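Local coordinates for protein putative Nitroreductase (Desulfovibrio desulfuricans subsp. desulfuricans str. G20, PDB 3E39) that binds flavin mononucleotide and is probably an FMN-dependent oxidoreductase of the nitroreductase family, at residues I81-L86 with E146-A151. Sequence-based numbering, arbitrary orientation.
Sequences IILVFL and EAAIAA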
loop_
_atom_site.group_PDB
_atom_site.type_symbol
_atom_site.label_atom_id
_atom_site.label_comp_id
_atom_site.label_asym_id
_atom_site.label_seq_id
_atom_site.Cartn_x
_atom_site.Cartn_y
_atom_site.Cartn_z
ATOM N N ILE A 81 2.518 -4.230 -18.644
ATOM C CA ILE A 81 3.265 -4.458 -17.420
ATOM C C ILE A 81 3.813 -3.087 -16.965
ATOM O O ILE A 81 4.364 -2.325 -17.784
ATOM C CB ILE A 81 4.410 -5.463 -17.635
ATOM C CG1 ILE A 81 3.808 -6.851 -17.947
ATOM C CG2 ILE A 81 5.285 -5.584 -16.381
ATOM C CD1 ILE A 81 4.781 -7.876 -18.438
ATOM N N ILE A 82 3.609 -2.747 -15.695
ATOM C CA ILE A 82 4.158 -1.525 -15.131
ATOM C C ILE A 82 5.257 -1.946 -14.134
ATOM O O ILE A 82 4.997 -2.635 -13.138
ATOM C CB ILE A 82 3.084 -0.619 -14.441
ATOM C CG1 ILE A 82 2.043 -0.115 -15.454
ATOM C CG2 ILE A 82 3.758 0.622 -13.739
ATOM C CD1 ILE A 82 0.836 0.575 -14.801
ATOM N N LEU A 83 6.493 -1.590 -14.447
ATOM C CA LEU A 83 7.595 -1.822 -13.537
ATOM C C LEU A 83 7.685 -0.664 -12.544
ATOM O O LEU A 83 7.618 0.513 -12.935
ATOM C CB LEU A 83 8.906 -2.027 -14.287
ATOM C CG LEU A 83 8.908 -3.103 -15.366
ATOM C CD1 LEU A 83 10.303 -3.199 -16.028
ATOM C CD2 LEU A 83 8.491 -4.431 -14.803
ATOM N N VAL A 84 7.792 -1.010 -11.262
ATOM C CA VAL A 84 7.879 -0.036 -10.188
ATOM C C VAL A 84 9.262 -0.076 -9.540
ATOM O O VAL A 84 9.768 -1.146 -9.194
ATOM C CB VAL A 84 6.814 -0.346 -9.129
ATOM C CG1 VAL A 84 6.752 0.763 -8.060
ATOM C CG2 VAL A 84 5.453 -0.559 -9.822
ATOM N N PHE A 85 9.845 1.106 -9.335
ATOM C CA PHE A 85 11.167 1.232 -8.752
ATOM C C PHE A 85 11.184 2.340 -7.703
ATOM O O PHE A 85 10.279 3.184 -7.618
ATOM C CB PHE A 85 12.219 1.668 -9.797
ATOM C CG PHE A 85 12.243 0.833 -11.033
ATOM C CD1 PHE A 85 11.348 1.091 -12.062
ATOM C CD2 PHE A 85 13.170 -0.191 -11.188
ATOM C CE1 PHE A 85 11.343 0.323 -13.195
ATOM C CE2 PHE A 85 13.168 -0.958 -12.336
ATOM C CZ PHE A 85 12.264 -0.704 -13.334
ATOM N N LEU A 86 12.194 2.294 -6.851
ATOM C CA LEU A 86 12.516 3.434 -6.018
ATOM C C LEU A 86 13.792 4.038 -6.597
ATOM O O LEU A 86 14.736 3.327 -6.979
ATOM C CB LEU A 86 12.774 3.080 -4.557
ATOM C CG LEU A 86 11.589 2.570 -3.754
ATOM C CD1 LEU A 86 12.018 1.967 -2.463
ATOM C CD2 LEU A 86 10.611 3.716 -3.529
ATOM N N GLU A 146 11.220 -2.679 -7.301
ATOM C CA GLU A 146 10.244 -3.027 -6.257
ATOM C C GLU A 146 9.172 -4.057 -6.625
ATOM O O GLU A 146 8.819 -4.902 -5.797
ATOM C CB GLU A 146 9.547 -1.758 -5.782
ATOM C CG GLU A 146 10.480 -0.728 -5.240
ATOM C CD GLU A 146 11.105 -1.169 -3.936
ATOM O OE1 GLU A 146 10.362 -1.376 -2.943
ATOM O OE2 GLU A 146 12.335 -1.320 -3.924
ATOM N N ALA A 147 8.638 -3.975 -7.841
ATOM C CA ALA A 147 7.538 -4.847 -8.268
ATOM C C ALA A 147 7.248 -4.677 -9.732
ATOM O O ALA A 147 7.640 -3.673 -10.313
ATOM C CB ALA A 147 6.254 -4.442 -7.490
ATOM N N ALA A 148 6.551 -5.651 -10.323
ATOM C CA ALA A 148 6.005 -5.512 -11.673
ATOM C C ALA A 148 4.510 -5.769 -11.529
ATOM O O ALA A 148 4.133 -6.673 -10.833
ATOM C CB ALA A 148 6.605 -6.534 -12.647
ATOM N N ILE A 149 3.669 -4.976 -12.174
ATOM C CA ILE A 149 2.236 -5.209 -12.165
ATOM C C ILE A 149 1.891 -5.614 -13.580
ATOM O O ILE A 149 2.145 -4.840 -14.523
ATOM C CB ILE A 149 1.396 -3.972 -11.839
ATOM C CG1 ILE A 149 1.817 -3.369 -10.517
ATOM C CG2 ILE A 149 -0.101 -4.350 -11.759
ATOM C CD1 ILE A 149 0.983 -2.200 -10.119
ATOM N N ALA A 150 1.368 -6.830 -13.719
ATOM C CA ALA A 150 0.908 -7.352 -15.002
ATOM C C ALA A 150 -0.578 -7.087 -15.051
ATOM O O ALA A 150 -1.256 -7.309 -14.046
ATOM C CB ALA A 150 1.178 -8.879 -15.102
ATOM N N ALA A 151 -1.087 -6.639 -16.194
ATOM C CA ALA A 151 -2.492 -6.277 -16.316
ATOM C C ALA A 151 -3.112 -6.558 -17.687
ATOM O O ALA A 151 -2.427 -6.672 -18.692
ATOM C CB ALA A 151 -2.696 -4.770 -15.947
#
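E146 opens a classic beta bulge in the antiparallel pairing of 146-151 with 81-86: it and A147 both face V84. The carbonyl of V84 takes two N-H groups, E146 N at 2.8 Å from V84 O and, more weakly, A147 N at 3.3 Å. The side chain of E146, bent at chi2 (-68°), runs obliquely across L86, whose CD1 lies against the carboxylate, 3.6 Å from E146 CD. The carboxylate of E146, a buried residue, is hydrogen-bonded to S144 through OE2 and to H98 through OE1.

V84 N completes the bulge with a nearly linear hydrogen bond (168°) to A147 O, 2.8 Å away and almost along the C=O axis. The methyl of A147 packs on W121, a compact group suited to a side chain about 7 Å from the bound FMN. Past the bulge the regular ladder runs on. A148 forms a non-hydrogen-bonded pair with L83; its small methyl, on the other face, suits this close backbone approach, with L83 CD2 3.6 Å from A148 CB and I81 CG2 also touching. I149 and I82 exchange two backbone hydrogen bonds, I82 N to I149 O (2.8 Å) and I149 N to I82 O (2.9 Å); beta-branched isoleucines favour such extended backbone. A150 pairs with I81, its methyl fitting among I81 CG1, V120, L122 and I74.

Both strands are internal to the sheet: I81, L83 and F85 hydrogen-bond to strand 50-56, and A148 to L122 of strand 118-122. V84 and I149 pack against helix 94-114, while I81 and A150 meet helix 72-77.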